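Local coordinates for protein CmeC (Campylobacter jejuni, PDB 4MT4) that probably serves as the trimeric outer-membrane channel through which a multidrug efflux system expels its substrates from the cell, at residues P298-E309 with S321-L332. Numbering follows the deposited sequence.
With C8E ((hydroxyethyloxy)tri(ethyloxy)octane), chain P; C8E ((hydroxyethyloxy)tri(ethyloxy)octane), chain C; C8E ((hydroxyethyloxy)tri(ethyloxy)octane), chain Q.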
loop_
_atom_site.group_PDB
_atom_site.type_symbol
_atom_site.label_atom_id
_atom_site.label_comp_id
_atom_site.label_asym_id
_atom_site.label_seq_id
_atom_site.Cartn_x
_atom_site.Cartn_y
_atom_site.Cartn_z
ATOM N N PRO B 298 12.500 -14.254 -38.345
ATOM C CA PRO B 298 11.378 -14.669 -39.197
ATOM C C PRO B 298 10.368 -15.569 -38.489
ATOM O O PRO B 298 10.748 -16.556 -37.860
ATOM C CB PRO B 298 12.067 -15.435 -40.332
ATOM C CG PRO B 298 13.435 -14.866 -40.391
ATOM C CD PRO B 298 13.801 -14.543 -38.975
ATOM N N SER B 299 9.089 -15.221 -38.599
ATOM C CA SER B 299 8.016 -16.040 -38.051
ATOM C C SER B 299 7.376 -16.877 -39.152
ATOM O O SER B 299 7.186 -16.401 -40.269
ATOM C CB SER B 299 6.962 -15.163 -37.372
ATOM O OG SER B 299 6.382 -14.257 -38.295
ATOM N N LEU B 300 7.048 -18.126 -38.836
ATOM C CA LEU B 300 6.430 -19.020 -39.811
ATOM C C LEU B 300 5.032 -19.438 -39.367
ATOM O O LEU B 300 4.843 -19.936 -38.258
ATOM C CB LEU B 300 7.305 -20.255 -40.039
ATOM C CG LEU B 300 6.778 -21.305 -41.023
ATOM C CD1 LEU B 300 6.519 -20.687 -42.389
ATOM C CD2 LEU B 300 7.747 -22.473 -41.135
ATOM N N SER B 301 4.055 -19.231 -40.244
ATOM C CA SER B 301 2.666 -19.543 -39.936
ATOM C C SER B 301 2.104 -20.592 -40.890
ATOM O O SER B 301 2.237 -20.473 -42.108
ATOM C CB SER B 301 1.816 -18.274 -39.989
ATOM O OG SER B 301 2.366 -17.266 -39.160
ATOM N N LEU B 302 1.476 -21.620 -40.329
ATOM C CA LEU B 302 0.890 -22.687 -41.127
ATOM C C LEU B 302 -0.632 -22.628 -41.090
ATOM O O LEU B 302 -1.232 -22.535 -40.022
ATOM C CB LEU B 302 1.376 -24.053 -40.637
ATOM C CG LEU B 302 2.449 -24.756 -41.475
ATOM C CD1 LEU B 302 3.662 -23.862 -41.684
ATOM C CD2 LEU B 302 2.853 -26.070 -40.823
ATOM N N THR B 303 -1.248 -22.675 -42.266
ATOM C CA THR B 303 -2.702 -22.696 -42.374
ATOM C C THR B 303 -3.164 -23.844 -43.263
ATOM O O THR B 303 -2.484 -24.216 -44.216
ATOM C CB THR B 303 -3.253 -21.370 -42.932
ATOM O OG1 THR B 303 -2.605 -21.060 -44.170
ATOM C CG2 THR B 303 -3.018 -20.235 -41.944
ATOM N N GLY B 304 -4.321 -24.409 -42.939
ATOM C CA GLY B 304 -4.869 -25.513 -43.703
ATOM C C GLY B 304 -6.384 -25.510 -43.696
ATOM O O GLY B 304 -7.007 -25.156 -42.695
ATOM N N LEU B 305 -6.975 -25.901 -44.821
ATOM C CA LEU B 305 -8.426 -25.968 -44.942
ATOM C C LEU B 305 -8.862 -27.294 -45.552
ATOM O O LEU B 305 -8.223 -27.803 -46.471
ATOM C CB LEU B 305 -8.951 -24.805 -45.788
ATOM C CG LEU B 305 -10.430 -24.853 -46.188
ATOM C CD1 LEU B 305 -11.329 -24.667 -44.975
ATOM C CD2 LEU B 305 -10.747 -23.818 -47.258
ATOM N N LEU B 306 -9.945 -27.851 -45.025
ATOM C CA LEU B 306 -10.563 -29.036 -45.603
ATOM C C LEU B 306 -12.076 -28.922 -45.496
ATOM O O LEU B 306 -12.634 -28.996 -44.402
ATOM C CB LEU B 306 -10.079 -30.309 -44.909
ATOM C CG LEU B 306 -10.727 -31.598 -45.425
ATOM C CD1 LEU B 306 -10.405 -31.817 -46.899
ATOM C CD2 LEU B 306 -10.302 -32.795 -44.591
ATOM N N GLY B 307 -12.738 -28.733 -46.632
ATOM C CA GLY B 307 -14.180 -28.591 -46.629
ATOM C C GLY B 307 -14.819 -28.407 -47.989
ATOM O O GLY B 307 -14.512 -29.132 -48.935
ATOM N N PHE B 308 -15.716 -27.429 -48.084
ATOM C CA PHE B 308 -16.531 -27.254 -49.280
ATOM C C PHE B 308 -16.653 -25.796 -49.720
ATOM O O PHE B 308 -16.574 -24.876 -48.903
ATOM C CB PHE B 308 -17.930 -27.833 -49.047
ATOM C CG PHE B 308 -17.934 -29.282 -48.644
ATOM C CD1 PHE B 308 -17.953 -30.283 -49.601
ATOM C CD2 PHE B 308 -17.929 -29.644 -47.305
ATOM C CE1 PHE B 308 -17.959 -31.616 -49.233
ATOM C CE2 PHE B 308 -17.935 -30.976 -46.931
ATOM C CZ PHE B 308 -17.950 -31.963 -47.898
ATOM N N GLU B 309 -16.845 -25.597 -51.021
ATOM C CA GLU B 309 -17.161 -24.280 -51.567
ATOM C C GLU B 309 -18.018 -24.403 -52.824
ATOM O O GLU B 309 -17.729 -25.203 -53.711
ATOM C CB GLU B 309 -15.888 -23.488 -51.876
ATOM C CG GLU B 309 -16.165 -22.089 -52.406
ATOM C CD GLU B 309 -14.906 -21.293 -52.686
ATOM O OE1 GLU B 309 -13.799 -21.857 -52.557
ATOM O OE2 GLU B 309 -15.025 -20.099 -53.033
ATOM N N SER B 321 -17.811 -29.933 -54.909
ATOM C CA SER B 321 -17.626 -28.783 -54.037
ATOM C C SER B 321 -16.495 -29.029 -53.044
ATOM O O SER B 321 -16.091 -28.120 -52.320
ATOM C CB SER B 321 -18.923 -28.454 -53.295
ATOM O OG SER B 321 -19.935 -28.027 -54.190
ATOM N N LYS B 322 -15.982 -30.256 -53.020
ATOM C CA LYS B 322 -14.870 -30.599 -52.138
ATOM C C LYS B 322 -13.629 -29.786 -52.484
ATOM O O LYS B 322 -13.267 -29.653 -53.654
ATOM C CB LYS B 322 -14.552 -32.094 -52.211
ATOM C CG LYS B 322 -15.586 -32.979 -51.538
ATOM C CD LYS B 322 -15.052 -34.384 -51.309
ATOM C CE LYS B 322 -14.786 -35.103 -52.621
ATOM N NZ LYS B 322 -14.314 -36.497 -52.393
ATOM N N THR B 323 -12.982 -29.244 -51.458
ATOM C CA THR B 323 -11.811 -28.402 -51.651
ATOM C C THR B 323 -10.867 -28.471 -50.454
ATOM O O THR B 323 -11.283 -28.788 -49.339
ATOM C CB THR B 323 -12.209 -26.930 -51.891
ATOM O OG1 THR B 323 -11.036 -26.150 -52.152
ATOM C CG2 THR B 323 -12.930 -26.363 -50.675
ATOM N N TRP B 324 -9.594 -28.180 -50.697
ATOM C CA TRP B 324 -8.621 -28.057 -49.621
ATOM C C TRP B 324 -7.480 -27.136 -50.023
ATOM O O TRP B 324 -7.247 -26.903 -51.209
ATOM C CB TRP B 324 -8.071 -29.431 -49.208
ATOM C CG TRP B 324 -7.479 -30.253 -50.324
ATOM C CD1 TRP B 324 -8.060 -31.315 -50.952
ATOM C CD2 TRP B 324 -6.187 -30.090 -50.928
ATOM N NE1 TRP B 324 -7.217 -31.818 -51.912
ATOM C CE2 TRP B 324 -6.060 -31.084 -51.918
ATOM C CE3 TRP B 324 -5.127 -29.199 -50.730
ATOM C CZ2 TRP B 324 -4.920 -31.210 -52.708
ATOM C CZ3 TRP B 324 -3.997 -29.324 -51.516
ATOM C CH2 TRP B 324 -3.902 -30.323 -52.492
ATOM N N ASN B 325 -6.778 -26.608 -49.025
ATOM C CA ASN B 325 -5.558 -25.850 -49.262
ATOM C C ASN B 325 -4.616 -25.920 -48.066
ATOM O O ASN B 325 -5.041 -26.167 -46.938
ATOM C CB ASN B 325 -5.874 -24.388 -49.599
ATOM C CG ASN B 325 -6.573 -23.660 -48.468
ATOM O OD1 ASN B 325 -7.794 -23.514 -48.475
ATOM N ND2 ASN B 325 -5.801 -23.187 -47.494
ATOM N N ILE B 326 -3.332 -25.711 -48.327
ATOM C CA ILE B 326 -2.326 -25.670 -47.279
ATOM C C ILE B 326 -1.378 -24.517 -47.585
ATOM O O ILE B 326 -0.991 -24.314 -48.736
ATOM C CB ILE B 326 -1.557 -27.012 -47.167
ATOM C CG1 ILE B 326 -0.481 -26.935 -46.081
ATOM C CG2 ILE B 326 -0.955 -27.409 -48.512
ATOM C CD1 ILE B 326 0.273 -28.234 -45.879
ATOM N N GLY B 327 -1.030 -23.745 -46.563
ATOM C CA GLY B 327 -0.210 -22.565 -46.763
ATOM C C GLY B 327 0.797 -22.286 -45.666
ATOM O O GLY B 327 0.559 -22.568 -44.493
ATOM N N GLY B 328 1.934 -21.729 -46.063
ATOM C CA GLY B 328 2.950 -21.292 -45.125
ATOM C C GLY B 328 3.301 -19.848 -45.409
ATOM O O GLY B 328 3.305 -19.427 -46.565
ATOM N N ASN B 329 3.589 -19.082 -44.361
ATOM C CA ASN B 329 3.906 -17.668 -44.527
ATOM C C ASN B 329 5.071 -17.210 -43.654
ATOM O O ASN B 329 5.019 -17.308 -42.430
ATOM C CB ASN B 329 2.673 -16.812 -44.226
ATOM C CG ASN B 329 2.912 -15.340 -44.478
ATOM O OD1 ASN B 329 3.645 -14.965 -45.394
ATOM N ND2 ASN B 329 2.298 -14.493 -43.661
ATOM N N PHE B 330 6.120 -16.707 -44.297
ATOM C CA PHE B 330 7.251 -16.129 -43.583
ATOM C C PHE B 330 7.120 -14.611 -43.515
ATOM O O PHE B 330 6.786 -13.967 -44.507
ATOM C CB PHE B 330 8.575 -16.516 -44.251
ATOM C CG PHE B 330 9.114 -17.849 -43.815
ATOM C CD1 PHE B 330 9.735 -17.989 -42.585
ATOM C CD2 PHE B 330 9.015 -18.958 -44.639
ATOM C CE1 PHE B 330 10.237 -19.210 -42.179
ATOM C CE2 PHE B 330 9.516 -20.182 -44.241
ATOM C CZ PHE B 330 10.127 -20.309 -43.008
ATOM N N THR B 331 7.370 -14.044 -42.339
ATOM C CA THR B 331 7.404 -12.594 -42.175
ATOM C C THR B 331 8.658 -12.174 -41.416
ATOM O O THR B 331 9.010 -12.769 -40.398
ATOM C CB THR B 331 6.160 -12.064 -41.436
ATOM O OG1 THR B 331 5.999 -12.760 -40.194
ATOM C CG2 THR B 331 4.910 -12.247 -42.287
ATOM N N LEU B 332 9.326 -11.142 -41.921
ATOM C CA LEU B 332 10.602 -10.700 -41.374
ATOM C C LEU B 332 10.685 -9.176 -41.384
ATOM O O LEU B 332 10.711 -8.562 -42.449
ATOM C CB LEU B 332 11.758 -11.298 -42.182
ATOM C CG LEU B 332 13.171 -11.471 -41.608
ATOM C CD1 LEU B 332 14.209 -11.021 -42.629
ATOM C CD2 LEU B 332 13.384 -10.765 -40.275
HETATM C C1 C8E P . -7.466 -29.019 -40.985
HETATM C C2 C8E P . -7.405 -29.677 -42.322
HETATM C C3 C8E P . -6.251 -29.352 -43.207
HETATM C C4 C8E P . -6.120 -30.111 -44.483
HETATM C C5 C8E P . -4.939 -29.817 -45.344
HETATM C C6 C8E P . -4.876 -30.505 -46.663
HETATM C C7 C8E P . -3.550 -30.631 -47.331
HETATM C C8 C8E P . -3.413 -31.727 -48.332
HETATM O O9 C8E P . -2.762 -31.446 -49.513
HETATM C C10 C8E P . -1.390 -31.569 -49.577
HETATM C C11 C8E P . -0.840 -32.481 -50.620
HETATM O O12 C8E P . -0.039 -31.930 -51.598
HETATM C C13 C8E P . -0.330 -32.142 -52.929
HETATM C C14 C8E P . -0.716 -33.512 -53.372
HETATM O O15 C8E P . -1.360 -33.613 -54.585
HETATM C C16 C8E P . -0.905 -34.511 -55.524
HETATM C C17 C8E P . -1.385 -34.348 -56.928
HETATM O O18 C8E P . -2.593 -34.920 -57.269
HETATM C C19 C8E P . -3.082 -34.768 -58.552
HETATM C C20 C8E P . -3.715 -35.942 -59.221
HETATM O O21 C8E P . -4.060 -35.818 -60.555
HETATM C C1 C8E C . 6.171 -28.087 -40.280
HETATM C C2 C8E C . 6.348 -27.442 -41.613
HETATM C C3 C8E C . 5.869 -28.190 -42.811
HETATM C C4 C8E C . 5.984 -27.522 -44.139
HETATM C C5 C8E C . 4.985 -26.473 -44.492
HETATM C C6 C8E C . 5.294 -25.618 -45.675
HETATM C C7 C8E C . 4.210 -24.755 -46.226
HETATM C C8 C8E C . 3.250 -25.384 -47.179
HETATM O O9 C8E C . 3.291 -24.972 -48.492
HETATM C C10 C8E C . 2.369 -25.481 -49.385
HETATM C C11 C8E C . 2.727 -25.490 -50.832
HETATM O O12 C8E C . 3.614 -26.454 -51.260
HETATM C C13 C8E C . 3.958 -26.525 -52.591
HETATM C C14 C8E C . 4.622 -27.772 -53.065
HETATM O O15 C8E C . 4.979 -27.821 -54.393
HETATM C C16 C8E C . 5.747 -26.803 -54.910
HETATM C C17 C8E C . 6.055 -26.854 -56.365
HETATM O O18 C8E C . 6.287 -25.654 -56.996
HETATM C C19 C8E C . 6.165 -25.582 -58.366
HETATM C C20 C8E C . 6.934 -26.575 -59.168
HETATM O O21 C8E C . 6.682 -26.649 -60.525
HETATM C C1 C8E Q . -9.389 -35.982 -50.357
HETATM C C2 C8E Q . -9.852 -35.490 -49.027
HETATM C C3 C8E Q . -11.122 -36.051 -48.482
HETATM C C4 C8E Q . -12.288 -35.129 -48.363
HETATM C C5 C8E Q . -13.196 -35.313 -47.195
HETATM C C6 C8E Q . -14.244 -34.277 -46.969
HETATM C C7 C8E Q . -14.648 -33.989 -45.564
HETATM C C8 C8E Q . -15.286 -32.667 -45.303
HETATM O O9 C8E Q . -15.202 -32.134 -44.034
HETATM C C10 C8E Q . -15.691 -30.864 -43.813
HETATM C C11 C8E Q . -16.512 -30.634 -42.590
HETATM O O12 C8E Q . -16.934 -29.345 -42.345
HETATM C C13 C8E Q . -17.038 -28.892 -41.048
HETATM C C14 C8E Q . -18.202 -28.018 -40.722
HETATM O O15 C8E Q . -17.969 -26.893 -39.961
HETATM C C16 C8E Q . -18.793 -26.626 -38.891
HETATM C C17 C8E Q . -18.989 -25.203 -38.497
HETATM O O18 C8E Q . -19.999 -24.910 -37.604
HETATM C C19 C8E Q . -20.283 -25.774 -36.566
HETATM C C20 C8E Q . -21.566 -26.537 -36.606
HETATM O O21 C8E Q . -21.690 -27.649 -35.796
HETATM O O HOH W 1 4.466 -15.522 -40.596
HETATM O O HOH W 2 -12.581 -24.203 -53.797
#
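Leu300 lays CD1 over one face of the Phe330 ring, 3.6 Å from the centroid and only 15° off the ring normal, a CH-pi contact. Pro298 CB meets the same ring at CD1, 4.1 Å away. Further along the same face of the sheet Leu306 CD1 reaches Trp324 CB, and Phe308 runs side by side with Lys322, its CE1 3.6 Å from Lys322 CG. Detergent covers the same surface: the ether O9 of one C8E sits over a face of the Trp324 ring, 3.2 Å from CZ3, while the alkyl chain of a second passes Leu302 CD2 and Gly328.

The opposite face is mostly polar; Leu305 is an exception, with Asn325 OD1 3.2 Å from its CB. One water donates to Asn329 O (2.6 Å) and also bonds Ser301 OG and Thr331 OG1; another donates to both Glu309 OE1 and Thr323 OG1, the latter also hydrogen-bonded to the backbone O of Lys95 of the second subunit.

Eleven backbone hydrogen bonds hold the hairpin in antiparallel register, Gly307 N to Thr323 O being nearly straight at 174°. Strand 109-124 flanks residues 300-308, and a strand of the second subunit pairs with residues 324-332, continuing the sheet across the interface. An apolar, detergent-covered outer face, a mostly polar inner face and a sheet closed by strands from all three subunits characterise the trimeric beta-barrel of outer membrane factors.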